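Local coordinates for protein transcriptional regulator URE2 (Saccharomyces cerevisiae, PDB 1K0A) that holds GATA transcriptional activators in the cytoplasm to repress nitrogen-utilization genes and, through its glutathione S-transferase-like domains, has glutathione peroxidase activity, at residues T21-R26 with V71-D76; V34-S39 with I254-G259; S64-A69 with S83-G88. All coordinates share one frame; numbering follows the deposited sequence.

In the fold
Strand 20-24, the first strand from the N terminus, pairs with strand 73-76, where interaction 1 closes the core of the thioredoxin-like sheet. Helix 29-41 leaves inside that loop but meets its own partner, the C-terminal helix 251-258, only at the far end of the chain, so interaction 2 crosses interaction 1 and ties the two GST domains together. Interaction 3 begins with 64-69, also inside the first loop, and closes at 83-88; it crosses interaction 1 and nests within interaction 2. Interactions 1 and 3 lie on neighbouring strands, 73-76 and 82-85, and both reach S-hexylglutathione, while P72 and L74 of interaction 1 pack on V34 and L38 of interaction 2.

Interaction 1 of 3, residues T21-R26 with V71-D76; sequences TLFSHR and VPALID. With GTX (S-hexylglutathione), chain C.
The antiparallel pair F23 and A73 sits at the centre of the thioredoxin-like sheet, where strand 20-24 runs beside strand 73-76. F23 N donates to A73 O at 2.9 Å, nearly straight at 174°, while the return bond from A73 N to F23 O is weak. Two residues along, T21 and I75 exchange a second pair of backbone bonds, I75 N to T21 O being 3.1 Å. On the sheet face carrying T21, F23, A73 and I75, the phenyl ring swings toward its own backbone N (chi1 -71°) and meets I75 at its rim, CE1 lying 3.6 Å from I75 CD1; F62 packs edge-to-face with the same ring. L22 and L74 point to the other face, toward helices 29-41 and 87-102, and L22 CD2 lies alongside P72 CB at 3.8 Å. The cis peptide bond before P72 is the hallmark cis-proline loop of this fold, and it presents V71 to the cysteinyl part of S-hexylglutathione: V71 N reaches ligand O2 at 3.0 Å, and ligand N2 returns a bond to V71 O at 2.8 Å. V71 CG2 approaches H25 CB at 4.0 Å.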
loop_
_atom_site.group_PDB
_atom_site.type_symbol
_atom_site.label_atom_id
_atom_site.label_comp_id
_atom_site.label_asym_id
_atom_site.label_seq_id
_atom_site.Cartn_x
_atom_site.Cartn_y
_atom_site.Cartn_z
ATOM N N THR A 21 -5.789 -19.617 -6.406
ATOM C CA THR A 21 -5.666 -19.322 -7.820
ATOM C C THR A 21 -5.157 -17.896 -7.841
ATOM O O THR A 21 -5.733 -17.004 -7.211
ATOM C CB THR A 21 -7.013 -19.422 -8.554
ATOM O OG1 THR A 21 -7.411 -20.795 -8.614
ATOM C CG2 THR A 21 -6.886 -18.879 -9.979
ATOM N N LEU A 22 -4.058 -17.692 -8.550
ATOM C CA LEU A 22 -3.441 -16.385 -8.627
ATOM C C LEU A 22 -3.650 -15.778 -9.990
ATOM O O LEU A 22 -3.351 -16.395 -11.004
ATOM C CB LEU A 22 -1.934 -16.505 -8.361
ATOM C CG LEU A 22 -1.094 -15.293 -7.917
ATOM C CD1 LEU A 22 0.287 -15.415 -8.547
ATOM C CD2 LEU A 22 -1.733 -13.975 -8.318
ATOM N N PHE A 23 -4.179 -14.567 -10.014
ATOM C CA PHE A 23 -4.354 -13.860 -11.272
ATOM C C PHE A 23 -3.140 -12.952 -11.374
ATOM O O PHE A 23 -2.871 -12.164 -10.472
ATOM C CB PHE A 23 -5.652 -13.056 -11.270
ATOM C CG PHE A 23 -6.869 -13.914 -11.340
ATOM C CD1 PHE A 23 -7.540 -14.290 -10.183
ATOM C CD2 PHE A 23 -7.310 -14.406 -12.565
ATOM C CE1 PHE A 23 -8.637 -15.151 -10.242
ATOM C CE2 PHE A 23 -8.402 -15.266 -12.639
ATOM C CZ PHE A 23 -9.070 -15.642 -11.476
ATOM N N SER A 24 -2.395 -13.078 -12.464
ATOM C CA SER A 24 -1.190 -12.282 -12.612
ATOM C C SER A 24 -0.902 -11.970 -14.060
ATOM O O SER A 24 -1.749 -12.167 -14.936
ATOM C CB SER A 24 -0.001 -13.038 -12.001
ATOM O OG SER A 24 1.162 -12.231 -11.941
ATOM N N HIS A 25 0.300 -11.459 -14.294
ATOM C CA HIS A 25 0.758 -11.134 -15.630
ATOM C C HIS A 25 2.246 -11.474 -15.725
ATOM O O HIS A 25 2.983 -11.362 -14.743
ATOM C CB HIS A 25 0.551 -9.663 -15.940
ATOM C CG HIS A 25 0.778 -9.333 -17.376
ATOM N ND1 HIS A 25 -0.256 -9.188 -18.277
ATOM C CD2 HIS A 25 1.923 -9.218 -18.091
ATOM C CE1 HIS A 25 0.243 -9.000 -19.486
ATOM N NE2 HIS A 25 1.562 -9.016 -19.401
ATOM N N ARG A 26 2.683 -11.885 -16.909
ATOM C CA ARG A 26 4.071 -12.271 -17.125
ATOM C C ARG A 26 5.052 -11.120 -16.887
ATOM O O ARG A 26 6.222 -11.345 -16.579
ATOM C CB ARG A 26 4.220 -12.818 -18.546
ATOM C CG ARG A 26 3.136 -13.840 -18.890
ATOM C CD ARG A 26 3.074 -14.168 -20.379
ATOM N NE ARG A 26 1.972 -15.085 -20.671
ATOM C CZ ARG A 26 1.866 -16.313 -20.168
ATOM N NH1 ARG A 26 2.802 -16.783 -19.347
ATOM N NH2 ARG A 26 0.817 -17.067 -20.474
ATOM N N VAL A 71 -4.006 -6.684 -11.741
ATOM C CA VAL A 71 -3.439 -7.879 -11.133
ATOM C C VAL A 71 -2.341 -7.400 -10.197
ATOM O O VAL A 71 -1.789 -6.314 -10.392
ATOM C CB VAL A 71 -2.845 -8.836 -12.188
ATOM C CG1 VAL A 71 -3.959 -9.386 -13.053
ATOM C CG2 VAL A 71 -1.788 -8.111 -13.033
ATOM N N PRO A 72 -1.999 -8.200 -9.170
ATOM C CA PRO A 72 -2.559 -9.507 -8.826
ATOM C C PRO A 72 -3.836 -9.503 -7.998
ATOM O O PRO A 72 -4.195 -8.511 -7.366
ATOM C CB PRO A 72 -1.426 -10.155 -8.048
ATOM C CG PRO A 72 -0.895 -8.992 -7.271
ATOM C CD PRO A 72 -0.816 -7.914 -8.331
ATOM N N ALA A 73 -4.502 -10.648 -8.001
ATOM C CA ALA A 73 -5.710 -10.869 -7.224
ATOM C C ALA A 73 -5.589 -12.330 -6.848
ATOM O O ALA A 73 -5.063 -13.142 -7.624
ATOM C CB ALA A 73 -6.961 -10.626 -8.058
ATOM N N LEU A 74 -6.056 -12.669 -5.657
ATOM C CA LEU A 74 -5.960 -14.037 -5.191
ATOM C C LEU A 74 -7.276 -14.587 -4.657
ATOM O O LEU A 74 -7.919 -13.964 -3.813
ATOM C CB LEU A 74 -4.902 -14.125 -4.086
ATOM C CG LEU A 74 -4.600 -15.502 -3.464
ATOM C CD1 LEU A 74 -3.471 -16.215 -4.236
ATOM C CD2 LEU A 74 -4.173 -15.311 -2.017
ATOM N N ILE A 75 -7.684 -15.749 -5.156
ATOM C CA ILE A 75 -8.880 -16.383 -4.622
ATOM C C ILE A 75 -8.378 -17.461 -3.677
ATOM O O ILE A 75 -7.597 -18.339 -4.071
ATOM C CB ILE A 75 -9.763 -17.070 -5.703
ATOM C CG1 ILE A 75 -10.267 -16.035 -6.721
ATOM C CG2 ILE A 75 -10.969 -17.757 -5.019
ATOM C CD1 ILE A 75 -10.920 -16.647 -7.930
ATOM N N ASP A 76 -8.797 -17.375 -2.420
ATOM C CA ASP A 76 -8.419 -18.367 -1.421
ATOM C C ASP A 76 -9.593 -19.343 -1.446
ATOM O O ASP A 76 -10.618 -19.110 -0.809
ATOM C CB ASP A 76 -8.303 -17.715 -0.044
ATOM C CG ASP A 76 -7.907 -18.702 1.052
ATOM O OD1 ASP A 76 -8.301 -19.888 0.976
ATOM O OD2 ASP A 76 -7.216 -18.283 2.008
HETATM N N1 GTX C . -1.377 -1.376 -6.129
HETATM C CA1 GTX C . -1.498 -2.639 -7.006
HETATM C C1 GTX C . -0.918 -3.801 -6.232
HETATM O O11 GTX C . -1.438 -4.926 -6.357
HETATM O O12 GTX C . 0.160 -3.567 -5.404
HETATM C CB1 GTX C . -0.750 -2.381 -8.362
HETATM C CG1 GTX C . -0.806 -3.600 -9.347
HETATM C CD1 GTX C . -0.398 -3.192 -10.726
HETATM O OE1 GTX C . 0.159 -2.078 -10.965
HETATM N N2 GTX C . -0.670 -4.108 -11.670
HETATM C CA2 GTX C . -0.330 -3.851 -13.075
HETATM C C2 GTX C . -1.618 -4.079 -13.975
HETATM O O2 GTX C . -2.448 -4.918 -13.678
HETATM C CB2 GTX C . 0.740 -4.886 -13.598
HETATM S SG2 GTX C . 2.309 -4.812 -12.697
HETATM C C1S GTX C . 2.857 -3.064 -12.717
HETATM C C2S GTX C . 3.154 -2.572 -14.129
HETATM C C3S GTX C . 4.266 -1.537 -14.231
HETATM C C4S GTX C . 5.338 -1.672 -15.334
HETATM C C5S GTX C . 6.087 -3.031 -15.425
HETATM C C6S GTX C . 7.031 -3.363 -14.247
HETATM N N3 GTX C . -1.759 -3.322 -15.024
HETATM C CA3 GTX C . -2.516 -2.060 -15.003
HETATM C C3 GTX C . -3.405 -1.991 -16.193
HETATM O O31 GTX C . -4.187 -1.024 -16.457
HETATM O O32 GTX C . -3.315 -3.058 -16.990
#

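Interaction 2 of 3, residues V34-S39 with I254-G259; sequences VAIVLS and IKALRG
A256 and I36 mark the closest backbone approach, CA to CA 5.1 Å, between helix 29-41 of the thioredoxin-like domain and the C-terminal helix 251-258 of the all-helical domain, so the contact is part of the seam between the two GST domains. The short helical segments pass 8.4 Å apart with an angle of 138° between their directions. Apolar packing comes first. A256 CB points at helix 29-41, lies 3.6 Å from I36 N, and also touches A35 CB (3.9 Å) and I36 CG1. The two alanine methyls, A35 CB and A256 CB, are consistent with the close approach. Farther along, I36 CD1 meets L257 CD1, the two branched chains crossing at a slant; V253 also packs on I36. The polar part lies at the margin, around S39. K255 runs extended until its last torsion, where it bends (chi4 -61°) and brings NZ within 3.2 Å of S39 OG, a hydrogen bond whose lysine end is less surely placed. S39 OG in turn gives its proton to A35 O at 2.9 Å, standing above the carbonyl plane, while S39 N reaches that same oxygen from the opposite face at 2.8 Å.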
loop_
_atom_site.group_PDB
_atom_site.type_symbol
_atom_site.label_atom_id
_atom_site.label_comp_id
_atom_site.label_asym_id
_atom_site.label_seq_id
_atom_site.Cartn_x
_atom_site.Cartn_y
_atom_site.Cartn_z
ATOM N N VAL A 34 3.488 -12.013 -5.132
ATOM C CA VAL A 34 2.567 -12.923 -4.466
ATOM C C VAL A 34 2.979 -14.378 -4.676
ATOM O O VAL A 34 2.911 -15.195 -3.752
ATOM C CB VAL A 34 1.109 -12.700 -4.958
ATOM C CG1 VAL A 34 0.161 -13.579 -4.185
ATOM C CG2 VAL A 34 0.719 -11.263 -4.763
ATOM N N ALA A 35 3.408 -14.699 -5.889
ATOM C CA ALA A 35 3.858 -16.064 -6.215
ATOM C C ALA A 35 5.031 -16.421 -5.301
ATOM O O ALA A 35 5.099 -17.512 -4.755
ATOM C CB ALA A 35 4.294 -16.146 -7.675
ATOM N N ILE A 36 5.950 -15.480 -5.132
ATOM C CA ILE A 36 7.102 -15.687 -4.269
ATOM C C ILE A 36 6.632 -16.073 -2.865
ATOM O O ILE A 36 7.044 -17.095 -2.312
ATOM C CB ILE A 36 7.972 -14.395 -4.201
ATOM C CG1 ILE A 36 8.646 -14.152 -5.556
ATOM C CG2 ILE A 36 9.024 -14.511 -3.101
ATOM C CD1 ILE A 36 9.305 -12.793 -5.680
ATOM N N VAL A 37 5.750 -15.256 -2.301
ATOM C CA VAL A 37 5.232 -15.494 -0.960
ATOM C C VAL A 37 4.457 -16.802 -0.876
ATOM O O VAL A 37 4.596 -17.546 0.102
ATOM C CB VAL A 37 4.336 -14.317 -0.518
ATOM C CG1 VAL A 37 3.784 -14.561 0.876
ATOM C CG2 VAL A 37 5.140 -13.026 -0.563
ATOM N N LEU A 38 3.621 -17.078 -1.880
ATOM C CA LEU A 38 2.877 -18.337 -1.875
ATOM C C LEU A 38 3.917 -19.462 -1.845
ATOM O O LEU A 38 3.786 -20.425 -1.093
ATOM C CB LEU A 38 2.002 -18.496 -3.131
ATOM C CG LEU A 38 0.526 -18.068 -3.224
ATOM C CD1 LEU A 38 -0.250 -18.540 -2.010
ATOM C CD2 LEU A 38 0.429 -16.591 -3.333
ATOM N N SER A 39 4.957 -19.336 -2.668
ATOM C CA SER A 39 6.005 -20.358 -2.718
ATOM C C SER A 39 6.669 -20.503 -1.355
ATOM O O SER A 39 6.645 -21.578 -0.759
ATOM C CB SER A 39 7.070 -20.004 -3.762
ATOM O OG SER A 39 6.543 -20.016 -5.079
ATOM N N ILE A 254 13.357 -18.391 -7.154
ATOM C CA ILE A 254 13.711 -18.740 -8.528
ATOM C C ILE A 254 12.522 -19.486 -9.132
ATOM O O ILE A 254 12.152 -19.274 -10.287
ATOM C CB ILE A 254 14.957 -19.655 -8.569
ATOM C CG1 ILE A 254 16.195 -18.859 -8.156
ATOM C CG2 ILE A 254 15.127 -20.258 -9.958
ATOM C CD1 ILE A 254 17.419 -19.720 -7.893
ATOM N N LYS A 255 11.932 -20.363 -8.328
ATOM C CA LYS A 255 10.775 -21.127 -8.755
ATOM C C LYS A 255 9.666 -20.161 -9.179
ATOM O O LYS A 255 9.191 -20.209 -10.316
ATOM C CB LYS A 255 10.289 -22.014 -7.604
ATOM C CG LYS A 255 8.886 -22.560 -7.785
ATOM C CD LYS A 255 8.382 -23.208 -6.508
ATOM C CE LYS A 255 6.945 -23.698 -6.654
ATOM N NZ LYS A 255 5.985 -22.599 -6.964
ATOM N N ALA A 256 9.273 -19.275 -8.268
ATOM C CA ALA A 256 8.219 -18.308 -8.552
ATOM C C ALA A 256 8.537 -17.495 -9.800
ATOM O O ALA A 256 7.677 -17.294 -10.658
ATOM C CB ALA A 256 8.022 -17.376 -7.360
ATOM N N LEU A 257 9.777 -17.032 -9.899
ATOM C CA LEU A 257 10.201 -16.224 -11.035
ATOM C C LEU A 257 10.215 -16.977 -12.364
ATOM O O LEU A 257 10.030 -16.368 -13.416
ATOM C CB LEU A 257 11.576 -15.615 -10.754
ATOM C CG LEU A 257 11.634 -14.371 -9.857
ATOM C CD1 LEU A 257 10.707 -14.515 -8.666
ATOM C CD2 LEU A 257 13.064 -14.160 -9.393
ATOM N N ARG A 258 10.438 -18.289 -12.323
ATOM C CA ARG A 258 10.447 -19.089 -13.547
ATOM C C ARG A 258 9.024 -19.288 -14.043
ATOM O O ARG A 258 8.766 -19.259 -15.245
ATOM C CB ARG A 258 11.079 -20.464 -13.313
ATOM C CG ARG A 258 12.600 -20.489 -13.302
ATOM C CD ARG A 258 13.116 -21.926 -13.233
ATOM N NE ARG A 258 13.489 -22.478 -14.538
ATOM C CZ ARG A 258 12.696 -22.524 -15.607
ATOM N NH1 ARG A 258 13.139 -23.053 -16.738
ATOM N NH2 ARG A 258 11.464 -22.034 -15.560
ATOM N N GLY A 259 8.104 -19.495 -13.108
ATOM C CA GLY A 259 6.713 -19.692 -13.469
ATOM C C GLY A 259 6.091 -20.904 -12.799
ATOM O O GLY A 259 5.112 -21.464 -13.300
#

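Interaction 3 of 3, residues S64-A69 with S83-G88; sequences SVNPNA and SIWESG. With GTX (S-hexylglutathione), chain C.
P67 lies over the indole of W85 where the loop following helix 60-65 meets edge strand 82-85 of the thioredoxin-like sheet and the start of helix 87-102. The CG of W85 occupies the position between backbone N and carbonyl carbon (chi1 41°), which lifts the indole toward the loop. P67 crosses it at about a right angle and covers one face: CD stands 3.6 Å from the centroid of the five-membered ring, almost on the normal, a CH-pi contact, and CG sits nearer the rim, 3.6 Å from CZ2. N66 also crosses W85 at about a right angle, its amide plane 25° from the ring plane, with OD1 3.1 Å from W85 CB. That oxygen also accepts from N68 N at 3.0 Å, closing an Asx turn within the type I turn N66 to A69, while N66 ND2 is held by R70 O; the amide that borders the indole is therefore fixed at both ends. W121 and F124 of the second subunit approach the indole edge-to-face, and V164 and F124 of that subunit pack on P67 and N68, so the loop and W85 together form part of the dimer interface. Beside this, S83 OG reaches back to V65 O at 2.7 Å, tying the V65 backbone to the strand. On the ligand side, E86 stands at the N-cap position, right before helix 87-102; its chain bends at chi2 so that OE2 takes a bond from the glutamyl amine N1 of S-hexylglutathione at 2.7 Å. S87 grips the neighbouring carboxylate twice, from the first turn of the helix: its backbone N points almost straight at O11, 2.8 Å away, and its OG meets O12 at 2.8 Å.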
loop_
_atom_site.group_PDB
_atom_site.type_symbol
_atom_site.label_atom_id
_atom_site.label_comp_id
_atom_site.label_asym_id
_atom_site.label_seq_id
_atom_site.Cartn_x
_atom_site.Cartn_y
_atom_site.Cartn_z
ATOM N N SER A 64 -15.150 -8.902 -10.205
ATOM C CA SER A 64 -15.836 -9.250 -8.963
ATOM C C SER A 64 -14.777 -9.648 -7.943
ATOM O O SER A 64 -14.936 -9.424 -6.741
ATOM C CB SER A 64 -16.792 -10.425 -9.178
ATOM O OG SER A 64 -17.768 -10.111 -10.152
ATOM N N VAL A 65 -13.703 -10.251 -8.448
ATOM C CA VAL A 65 -12.577 -10.685 -7.630
ATOM C C VAL A 65 -11.776 -9.444 -7.249
ATOM O O VAL A 65 -11.373 -9.283 -6.098
ATOM C CB VAL A 65 -11.688 -11.674 -8.411
ATOM C CG1 VAL A 65 -10.391 -11.925 -7.658
ATOM C CG2 VAL A 65 -12.440 -12.976 -8.618
ATOM N N ASN A 66 -11.548 -8.572 -8.227
ATOM C CA ASN A 66 -10.839 -7.317 -7.992
ATOM C C ASN A 66 -11.591 -6.171 -8.674
ATOM O O ASN A 66 -11.547 -6.019 -9.899
ATOM C CB ASN A 66 -9.405 -7.386 -8.520
ATOM C CG ASN A 66 -8.648 -6.075 -8.325
ATOM O OD1 ASN A 66 -9.047 -5.215 -7.538
ATOM N ND2 ASN A 66 -7.545 -5.928 -9.036
ATOM N N PRO A 67 -12.297 -5.350 -7.884
ATOM C CA PRO A 67 -13.056 -4.221 -8.435
ATOM C C PRO A 67 -12.193 -3.232 -9.228
ATOM O O PRO A 67 -12.704 -2.464 -10.041
ATOM C CB PRO A 67 -13.678 -3.588 -7.192
ATOM C CG PRO A 67 -12.686 -3.905 -6.111
ATOM C CD PRO A 67 -12.317 -5.334 -6.409
ATOM N N ASN A 68 -10.885 -3.278 -8.991
ATOM C CA ASN A 68 -9.919 -2.396 -9.637
ATOM C C ASN A 68 -9.527 -2.855 -11.049
ATOM O O ASN A 68 -8.982 -2.077 -11.842
ATOM C CB ASN A 68 -8.664 -2.310 -8.772
ATOM C CG ASN A 68 -7.830 -1.094 -9.075
ATOM O OD1 ASN A 68 -6.642 -1.066 -8.785
ATOM N ND2 ASN A 68 -8.452 -0.072 -9.645
ATOM N N ALA A 69 -9.787 -4.123 -11.347
ATOM C CA ALA A 69 -9.481 -4.678 -12.660
ATOM C C ALA A 69 -7.983 -4.732 -12.967
ATOM O O ALA A 69 -7.579 -4.610 -14.120
ATOM C CB ALA A 69 -10.211 -3.881 -13.743
ATOM N N SER A 83 -11.847 -13.642 -1.855
ATOM C CA SER A 83 -11.100 -12.921 -2.870
ATOM C C SER A 83 -10.305 -11.781 -2.228
ATOM O O SER A 83 -10.786 -11.118 -1.311
ATOM C CB SER A 83 -12.090 -12.373 -3.906
ATOM O OG SER A 83 -11.434 -11.681 -4.944
ATOM N N ILE A 84 -9.079 -11.567 -2.687
ATOM C CA ILE A 84 -8.279 -10.483 -2.146
ATOM C C ILE A 84 -7.557 -9.796 -3.293
ATOM O O ILE A 84 -6.959 -10.463 -4.138
ATOM C CB ILE A 84 -7.206 -10.963 -1.131
ATOM C CG1 ILE A 84 -7.836 -11.787 0.005
ATOM C CG2 ILE A 84 -6.501 -9.751 -0.543
ATOM C CD1 ILE A 84 -7.787 -13.303 -0.216
ATOM N N TRP A 85 -7.627 -8.467 -3.339
ATOM C CA TRP A 85 -6.944 -7.728 -4.390
ATOM C C TRP A 85 -5.886 -6.880 -3.720
ATOM O O TRP A 85 -5.870 -6.800 -2.495
ATOM C CB TRP A 85 -7.919 -6.874 -5.221
ATOM C CG TRP A 85 -8.976 -6.173 -4.440
ATOM C CD1 TRP A 85 -9.975 -6.755 -3.710
ATOM C CD2 TRP A 85 -9.155 -4.758 -4.312
ATOM N NE1 TRP A 85 -10.763 -5.790 -3.134
ATOM C CE2 TRP A 85 -10.285 -4.554 -3.483
ATOM C CE3 TRP A 85 -8.473 -3.641 -4.815
ATOM C CZ2 TRP A 85 -10.754 -3.273 -3.145
ATOM C CZ3 TRP A 85 -8.942 -2.360 -4.478
ATOM C CH2 TRP A 85 -10.074 -2.193 -3.647
ATOM N N GLU A 86 -5.017 -6.255 -4.516
ATOM C CA GLU A 86 -3.893 -5.464 -4.009
ATOM C C GLU A 86 -2.851 -6.432 -3.414
ATOM O O GLU A 86 -3.124 -7.138 -2.437
ATOM C CB GLU A 86 -4.339 -4.441 -2.954
ATOM C CG GLU A 86 -4.999 -3.200 -3.541
ATOM C CD GLU A 86 -4.051 -2.350 -4.391
ATOM O OE1 GLU A 86 -4.475 -1.898 -5.476
ATOM O OE2 GLU A 86 -2.890 -2.117 -3.978
ATOM N N SER A 87 -1.666 -6.456 -4.024
ATOM C CA SER A 87 -0.564 -7.327 -3.606
ATOM C C SER A 87 -0.227 -7.251 -2.118
ATOM O O SER A 87 0.054 -8.274 -1.488
ATOM C CB SER A 87 0.701 -7.024 -4.432
ATOM O OG SER A 87 1.263 -5.752 -4.123
ATOM N N GLY A 88 -0.264 -6.041 -1.565
ATOM C CA GLY A 88 0.030 -5.858 -0.153
ATOM C C GLY A 88 -1.015 -6.464 0.768
ATOM O O GLY A 88 -0.688 -6.951 1.847
HETATM N N1 GTX C . -1.377 -1.376 -6.129
HETATM C CA1 GTX C . -1.498 -2.639 -7.006
HETATM C C1 GTX C . -0.918 -3.801 -6.232
HETATM O O11 GTX C . -1.438 -4.926 -6.357
HETATM O O12 GTX C . 0.160 -3.567 -5.404
HETATM C CB1 GTX C . -0.750 -2.381 -8.362
HETATM C CG1 GTX C . -0.806 -3.600 -9.347
HETATM C CD1 GTX C . -0.398 -3.192 -10.726
HETATM O OE1 GTX C . 0.159 -2.078 -10.965
HETATM N N2 GTX C . -0.670 -4.108 -11.670
HETATM C CA2 GTX C . -0.330 -3.851 -13.075
HETATM C C2 GTX C . -1.618 -4.079 -13.975
HETATM O O2 GTX C . -2.448 -4.918 -13.678
HETATM C CB2 GTX C . 0.740 -4.886 -13.598
HETATM S SG2 GTX C . 2.309 -4.812 -12.697
HETATM C C1S GTX C . 2.857 -3.064 -12.717
HETATM C C2S GTX C . 3.154 -2.572 -14.129
HETATM C C3S GTX C . 4.266 -1.537 -14.231
HETATM C C4S GTX C . 5.338 -1.672 -15.334
HETATM C C5S GTX C . 6.087 -3.031 -15.425
HETATM C C6S GTX C . 7.031 -3.363 -14.247
HETATM N N3 GTX C . -1.759 -3.322 -15.024
HETATM C CA3 GTX C . -2.516 -2.060 -15.003
HETATM C C3 GTX C . -3.405 -1.991 -16.193
HETATM O O31 GTX C . -4.187 -1.024 -16.457
HETATM O O32 GTX C . -3.315 -3.058 -16.990
#